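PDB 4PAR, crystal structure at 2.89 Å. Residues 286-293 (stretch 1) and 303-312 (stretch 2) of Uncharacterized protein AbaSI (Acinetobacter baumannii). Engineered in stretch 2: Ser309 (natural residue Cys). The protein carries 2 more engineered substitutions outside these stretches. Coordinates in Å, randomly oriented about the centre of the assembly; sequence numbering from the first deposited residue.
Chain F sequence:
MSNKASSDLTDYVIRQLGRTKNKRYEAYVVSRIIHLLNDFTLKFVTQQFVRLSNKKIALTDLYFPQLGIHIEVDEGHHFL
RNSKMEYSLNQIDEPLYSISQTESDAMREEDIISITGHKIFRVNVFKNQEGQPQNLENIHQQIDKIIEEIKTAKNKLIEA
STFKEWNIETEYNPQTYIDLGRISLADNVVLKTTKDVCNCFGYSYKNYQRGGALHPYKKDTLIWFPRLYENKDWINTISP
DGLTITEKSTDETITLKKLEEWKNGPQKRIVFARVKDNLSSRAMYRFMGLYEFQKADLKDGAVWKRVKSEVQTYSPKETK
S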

ATOM      1  N   ARG F 286      -3.219  19.966 -15.826  1.00 82.99           N
ATOM      2  CA  ARG F 286      -2.192  20.892 -16.299  1.00 76.56           C
ATOM      3  C   ARG F 286      -2.492  21.409 -17.697  1.00 80.64           C
ATOM      4  O   ARG F 286      -2.759  20.635 -18.615  1.00 83.39           O
ATOM      5  N   PHE F 287      -2.422  22.722 -17.860  1.00 78.42           N
ATOM      6  CA  PHE F 287      -2.707  23.327 -19.146  1.00 82.22           C
ATOM      7  C   PHE F 287      -1.596  22.981 -20.125  1.00 80.96           C
ATOM      8  O   PHE F 287      -0.440  23.321 -19.891  1.00 77.26           O
ATOM      9  N   MET F 288      -1.941  22.282 -21.205  1.00 83.42           N
ATOM     10  CA  MET F 288      -0.960  21.968 -22.237  1.00 78.17           C
ATOM     11  C   MET F 288      -0.920  22.964 -23.393  1.00 85.35           C
ATOM     12  O   MET F 288       0.071  23.034 -24.119  1.00104.52           O
ATOM     13  N   GLY F 289      -1.991  23.729 -23.571  1.00 85.10           N
ATOM     14  CA  GLY F 289      -2.033  24.693 -24.657  1.00 80.88           C
ATOM     15  C   GLY F 289      -3.398  24.818 -25.313  1.00 87.90           C
ATOM     16  O   GLY F 289      -4.384  24.228 -24.859  1.00 91.30           O
ATOM     17  N   LEU F 290      -3.439  25.573 -26.408  1.00 98.11           N
ATOM     18  CA  LEU F 290      -4.594  25.609 -27.302  1.00100.77           C
ATOM     19  C   LEU F 290      -4.229  24.932 -28.619  1.00 99.22           C
ATOM     20  O   LEU F 290      -3.374  25.426 -29.376  1.00102.76           O
ATOM     21  N   TYR F 291      -4.900  23.809 -28.876  1.00100.25           N
ATOM     22  CA  TYR F 291      -4.560  22.888 -29.957  1.00110.13           C
ATOM     23  C   TYR F 291      -5.604  22.882 -31.080  1.00122.79           C
ATOM     24  O   TYR F 291      -6.798  23.096 -30.842  1.00132.66           O
ATOM     25  N   GLU F 292      -5.140  22.614 -32.298  1.00116.98           N
ATOM     26  CA  GLU F 292      -6.004  22.610 -33.475  1.00126.54           C
ATOM     27  C   GLU F 292      -5.919  21.281 -34.232  1.00130.14           C
ATOM     28  O   GLU F 292      -4.840  20.701 -34.378  1.00130.69           O
ATOM     29  N   PHE F 293      -7.067  20.822 -34.725  1.00120.03           N
ATOM     30  CA  PHE F 293      -7.210  19.516 -35.373  1.00112.66           C
ATOM     31  C   PHE F 293      -6.658  19.535 -36.804  1.00123.69           C
ATOM     32  O   PHE F 293      -7.111  20.331 -37.630  1.00130.89           O
ATOM     33  N   VAL F 303      -5.298  13.987 -34.924  1.00117.21           N
ATOM     34  CA  VAL F 303      -4.048  14.675 -34.631  1.00106.50           C
ATOM     35  C   VAL F 303      -4.319  16.146 -34.350  1.00104.52           C
ATOM     36  O   VAL F 303      -4.941  16.837 -35.150  1.00106.82           O
ATOM     37  N   TRP F 304      -3.850  16.612 -33.200  1.00107.91           N
ATOM     38  CA  TRP F 304      -4.072  17.979 -32.761  1.00106.59           C
ATOM     39  C   TRP F 304      -2.737  18.706 -32.660  1.00101.41           C
ATOM     40  O   TRP F 304      -1.877  18.320 -31.875  1.00 99.74           O
ATOM     41  N   LYS F 305      -2.564  19.744 -33.472  1.00106.08           N
ATOM     42  CA  LYS F 305      -1.348  20.551 -33.455  1.00101.80           C
ATOM     43  C   LYS F 305      -1.561  21.754 -32.541  1.00 93.39           C
ATOM     44  O   LYS F 305      -2.666  22.289 -32.479  1.00 94.49           O
ATOM     45  N   ARG F 306      -0.517  22.182 -31.835  1.00 91.00           N
ATOM     46  CA  ARG F 306      -0.671  23.280 -30.882  1.00 99.21           C
ATOM     47  C   ARG F 306      -0.395  24.628 -31.541  1.00110.16           C
ATOM     48  O   ARG F 306       0.746  24.949 -31.883  1.00103.18           O
ATOM     49  N   VAL F 307      -1.455  25.408 -31.724  1.00112.68           N
ATOM     50  CA  VAL F 307      -1.336  26.721 -32.341  1.00115.90           C
ATOM     51  C   VAL F 307      -1.223  27.886 -31.358  1.00119.12           C
ATOM     52  O   VAL F 307      -0.860  28.993 -31.759  1.00128.34           O
ATOM     53  N   LYS F 308      -1.508  27.657 -30.078  1.00104.25           N
ATOM     54  CA  LYS F 308      -1.424  28.765 -29.122  1.00 99.05           C
ATOM     55  C   LYS F 308      -0.927  28.322 -27.751  1.00101.44           C
ATOM     56  O   LYS F 308      -1.268  27.246 -27.270  1.00 95.73           O
ATOM     57  N   SER F 309      -0.089  29.155 -27.142  1.00111.69           N
ATOM     58  CA  SER F 309       0.441  28.879 -25.812  1.00115.73           C
ATOM     59  C   SER F 309      -0.302  29.622 -24.697  1.00108.08           C
ATOM     60  O   SER F 309       0.030  29.480 -23.519  1.00 98.71           O
ATOM     61  N   GLU F 310      -1.294  30.426 -25.071  1.00107.30           N
ATOM     62  CA  GLU F 310      -2.041  31.224 -24.101  1.00 93.23           C
ATOM     63  C   GLU F 310      -3.530  31.236 -24.424  1.00102.44           C
ATOM     64  O   GLU F 310      -3.914  31.306 -25.592  1.00110.72           O
ATOM     65  N   VAL F 311      -4.373  31.166 -23.396  1.00 98.04           N
ATOM     66  CA  VAL F 311      -5.817  31.262 -23.620  1.00 96.40           C
ATOM     67  C   VAL F 311      -6.486  32.244 -22.658  1.00107.27           C
ATOM     68  O   VAL F 311      -6.259  32.202 -21.451  1.00108.16           O
ATOM     69  N   GLN F 312      -7.312  33.131 -23.203  1.00111.84           N
ATOM     70  CA  GLN F 312      -8.015  34.114 -22.387  1.00104.97           C
ATOM     71  C   GLN F 312      -9.089  33.442 -21.530  1.00105.66           C
ATOM     72  O   GLN F 312      -9.647  32.417 -21.915  1.00101.64           O
TER

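Residues 286-293 and 303-308 form neighbouring antiparallel strands, and the second stretch runs on through Ser309 into a short strand at 310-312; together the two stretches bury 780 Å² of surface. Leu290, Tyr291 and Trp304 contribute the largest covered areas, and the packing is best followed from these three.

Leu290 lies at a beta bulge. It pairs with Lys308, but the next residue, Tyr291, pairs with Arg306, so Val307 is the extra residue on the second strand. The backbone accommodates it by letting one carbonyl serve two amides: Leu290 O accepts a hydrogen bond from Lys308 N at 3.0 Å and a weak one from Val307 N at 3.0 Å, while Leu290 N donates to Lys308 O at 2.9 Å in nearly linear geometry. The side chain of Leu290 (chi1 t, chi2 p) leaves the sheet on the same face as those of Glu292, Lys305 and Lys308. Its CB sits 3.6 Å from Lys308 CB and 3.6 Å from Val311 CG1. The end of the Lys308 side chain (chi1 m) leads away, but its CD still lies 3.7 Å from Leu290 CD2. Val311 (chi1 m), which points toward the first strand, also places CG2 3.6 Å from CE1 of Phe287 (chi1 t), extending the apolar contact; the edge of the Phe287 ring faces the carbonyl of the engineered residue Ser309, with Phe287 CE2 3.6 Å from Ser309 O.

Tyr291 (chi1 m) lies on the other face, with Phe293, Trp304 and Arg306. Arg306 CB rests over its ring, 3.6 Å from the ring centroid and close to the normal, a CH-pi contact; Tyr291 CA and Arg306 CA are 4.0 Å apart in this non-hydrogen-bonded pair. The extended start of the Arg306 side chain (chi1 t, chi2 t) carries CD to within 3.6 Å of Met288 O, which lies near the guanidinium plane. This path passes Gly289: an ideal CB there would be 2.7 Å from Arg306 CD, a clash, and the backbone angles of Gly289 independently call for glycine. At the edge of the tyrosine ring, Tyr291 CD2 approaches Trp304 O at 3.5 Å, and Tyr291 CB lies 4.0 Å from Trp304 CB.

Trp304 (chi1 m) turns a face of its indole to Phe293 (chi1 t). Phe293 CB lies over the six-membered ring, 3.5 Å from Trp304 CZ3, and the phenyl ring presents its edge to the face of the same six-membered ring, with the centroids of the Phe293 ring and the Trp304 six-membered ring 5.6 Å apart and the planes at 71°. Trp304 NE1 is hydrogen-bonded elsewhere in the structure.

Between the Tyr291-Arg306 and Phe293-Trp304 pairs of the ladder, Glu292 N donates to Lys305 O at 2.5 Å and Lys305 N to Glu292 O at 2.6 Å. Val307 CG1 (chi1 m) packs beside the Glu292 side chain (chi1 t, chi2 t), 3.9 Å from Glu292 CB and 3.6 Å from Glu292 OE2. All the hydrogen bonds joining the two stretches are backbone to backbone; the side chains add mainly apolar and CH-pi contacts.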

ATOM      1  CB  ARG F 286      -0.817  20.217 -16.289  1.00 73.64           C
ATOM      2  CG  ARG F 286       0.221  20.922 -17.153  1.00 71.53           C
ATOM      3  CD  ARG F 286       1.578  20.229 -17.102  1.00 71.74           C
ATOM      4  NE  ARG F 286       2.243  20.439 -15.820  1.00 72.88           N
ATOM      5  CZ  ARG F 286       2.920  21.537 -15.508  1.00 75.32           C
ATOM      6  NH1 ARG F 286       3.027  22.526 -16.384  1.00 88.74           N
ATOM      7  NH2 ARG F 286       3.488  21.648 -14.319  1.00 67.28           N
ATOM      8  CB  PHE F 287      -2.839  24.842 -18.975  1.00 81.36           C
ATOM      9  CG  PHE F 287      -2.973  25.596 -20.257  1.00 80.07           C
ATOM     10  CD1 PHE F 287      -4.086  25.437 -21.061  1.00 82.49           C
ATOM     11  CD2 PHE F 287      -1.992  26.491 -20.645  1.00 83.60           C
ATOM     12  CE1 PHE F 287      -4.210  26.144 -22.236  1.00 88.55           C
ATOM     13  CE2 PHE F 287      -2.110  27.203 -21.818  1.00 89.21           C
ATOM     14  CZ  PHE F 287      -3.222  27.034 -22.612  1.00 88.39           C
ATOM     15  CB  MET F 288      -1.222  20.565 -22.792  1.00 77.94           C
ATOM     16  CG  MET F 288      -0.891  19.450 -21.817  1.00 82.81           C
ATOM     17  SD  MET F 288       0.756  19.650 -21.107  1.00102.61           S
ATOM     18  CE  MET F 288       0.867  18.194 -20.068  1.00106.51           C
ATOM     19  CB  LEU F 290      -5.065  27.041 -27.551  1.00 99.03           C
ATOM     20  CG  LEU F 290      -6.256  27.177 -28.504  1.00 94.32           C
ATOM     21  CD1 LEU F 290      -7.409  26.299 -28.051  1.00 95.82           C
ATOM     22  CD2 LEU F 290      -6.698  28.625 -28.608  1.00 96.46           C
ATOM     23  CB  TYR F 291      -4.398  21.463 -29.405  1.00 95.95           C
ATOM     24  CG  TYR F 291      -3.132  21.220 -28.610  1.00 87.74           C
ATOM     25  CD1 TYR F 291      -2.909  21.867 -27.402  1.00 98.03           C
ATOM     26  CD2 TYR F 291      -2.168  20.323 -29.059  1.00 87.37           C
ATOM     27  CE1 TYR F 291      -1.756  21.644 -26.670  1.00106.81           C
ATOM     28  CE2 TYR F 291      -1.012  20.093 -28.336  1.00 96.03           C
ATOM     29  CZ  TYR F 291      -0.810  20.756 -27.140  1.00106.40           C
ATOM     30  OH  TYR F 291       0.337  20.536 -26.408  1.00 98.01           O
ATOM     31  CB  GLU F 292      -5.638  23.775 -34.397  1.00132.29           C
ATOM     32  CG  GLU F 292      -6.691  24.122 -35.433  1.00137.25           C
ATOM     33  CD  GLU F 292      -6.399  25.439 -36.126  1.00144.47           C
ATOM     34  OE1 GLU F 292      -7.272  26.331 -36.100  1.00155.40           O
ATOM     35  OE2 GLU F 292      -5.294  25.583 -36.690  1.00143.16           O
ATOM     36  CB  PHE F 293      -8.698  19.124 -35.354  1.00112.70           C
ATOM     37  CG  PHE F 293      -9.081  18.048 -36.339  1.00119.67           C
ATOM     38  CD1 PHE F 293      -9.214  16.734 -35.930  1.00115.76           C
ATOM     39  CD2 PHE F 293      -9.364  18.363 -37.660  1.00124.09           C
ATOM     40  CE1 PHE F 293      -9.579  15.754 -36.829  1.00127.49           C
ATOM     41  CE2 PHE F 293      -9.725  17.389 -38.564  1.00129.85           C
ATOM     42  CZ  PHE F 293      -9.837  16.084 -38.150  1.00132.63           C
ATOM     43  CB  VAL F 303      -3.037  14.534 -35.788  1.00108.50           C
ATOM     44  CG1 VAL F 303      -1.954  15.602 -35.693  1.00106.04           C
ATOM     45  CG2 VAL F 303      -2.420  13.144 -35.781  1.00109.58           C
ATOM     46  CB  TRP F 304      -4.800  18.000 -31.410  1.00 97.07           C
ATOM     47  CG  TRP F 304      -6.051  17.159 -31.383  1.00101.15           C
ATOM     48  CD1 TRP F 304      -6.129  15.809 -31.187  1.00100.72           C
ATOM     49  CD2 TRP F 304      -7.400  17.616 -31.558  1.00102.07           C
ATOM     50  NE1 TRP F 304      -7.440  15.398 -31.233  1.00103.49           N
ATOM     51  CE2 TRP F 304      -8.239  16.487 -31.458  1.00104.36           C
ATOM     52  CE3 TRP F 304      -7.979  18.868 -31.789  1.00102.78           C
ATOM     53  CZ2 TRP F 304      -9.625  16.575 -31.582  1.00113.84           C
ATOM     54  CZ3 TRP F 304      -9.354  18.952 -31.911  1.00108.15           C
ATOM     55  CH2 TRP F 304     -10.162  17.812 -31.811  1.00109.93           C
ATOM     56  CB  LYS F 305      -0.976  20.999 -34.873  1.00112.50           C
ATOM     57  CG  LYS F 305       0.276  21.865 -34.974  1.00113.45           C
ATOM     58  CD  LYS F 305       0.494  22.350 -36.399  1.00126.61           C
ATOM     59  CE  LYS F 305       1.677  23.302 -36.488  1.00134.89           C
ATOM     60  NZ  LYS F 305       1.451  24.550 -35.708  1.00127.33           N
ATOM     61  CB  ARG F 306       0.261  23.091 -29.682  1.00 85.06           C
ATOM     62  CG  ARG F 306       0.126  24.177 -28.631  1.00 83.37           C
ATOM     63  CD  ARG F 306       1.082  23.948 -27.476  1.00107.56           C
ATOM     64  NE  ARG F 306       2.465  24.247 -27.834  1.00120.82           N
ATOM     65  CZ  ARG F 306       3.509  23.969 -27.059  1.00109.77           C
ATOM     66  NH1 ARG F 306       3.324  23.376 -25.888  1.00 95.05           N
ATOM     67  NH2 ARG F 306       4.736  24.276 -27.457  1.00103.49           N
ATOM     68  CB  VAL F 307      -2.533  26.994 -33.269  1.00105.63           C
ATOM     69  CG1 VAL F 307      -2.509  26.033 -34.448  1.00102.15           C
ATOM     70  CG2 VAL F 307      -3.840  26.879 -32.496  1.00 97.26           C
ATOM     71  CB  LYS F 308      -2.784  29.469 -28.985  1.00108.62           C
ATOM     72  CG  LYS F 308      -3.071  30.510 -30.080  1.00122.28           C
ATOM     73  CD  LYS F 308      -4.405  31.237 -29.880  1.00115.47           C
ATOM     74  CE  LYS F 308      -4.362  32.233 -28.719  1.00114.17           C
ATOM     75  NZ  LYS F 308      -3.495  33.421 -28.980  1.00113.71           N
ATOM     76  CB  SER F 309       1.930  29.226 -25.763  1.00132.24           C
ATOM     77  OG  SER F 309       2.661  28.446 -26.696  1.00144.94           O
ATOM     78  CB  GLU F 310      -1.507  32.660 -24.067  1.00 94.69           C
ATOM     79  CG  GLU F 310      -0.026  32.768 -23.733  1.00112.51           C
ATOM     80  CD  GLU F 310       0.481  34.195 -23.773  1.00123.22           C
ATOM     81  OE1 GLU F 310      -0.222  35.060 -24.338  1.00125.70           O
ATOM     82  OE2 GLU F 310       1.580  34.452 -23.239  1.00125.19           O
ATOM     83  CB  VAL F 311      -6.512  29.883 -23.499  1.00 92.17           C
ATOM     84  CG1 VAL F 311      -6.187  29.016 -24.703  1.00 91.48           C
ATOM     85  CG2 VAL F 311      -6.118  29.184 -22.210  1.00100.89           C
ATOM     86  CB  GLN F 312      -8.628  35.206 -23.273  1.00109.50           C
ATOM     87  CG  GLN F 312      -9.413  34.688 -24.471  1.00116.60           C
ATOM     88  CD  GLN F 312      -9.894  35.805 -25.385  1.00133.27           C
ATOM     89  OE1 GLN F 312      -9.562  36.974 -25.185  1.00134.27           O
ATOM     90  NE2 GLN F 312     -10.684  35.448 -26.394  1.00145.82           N
TER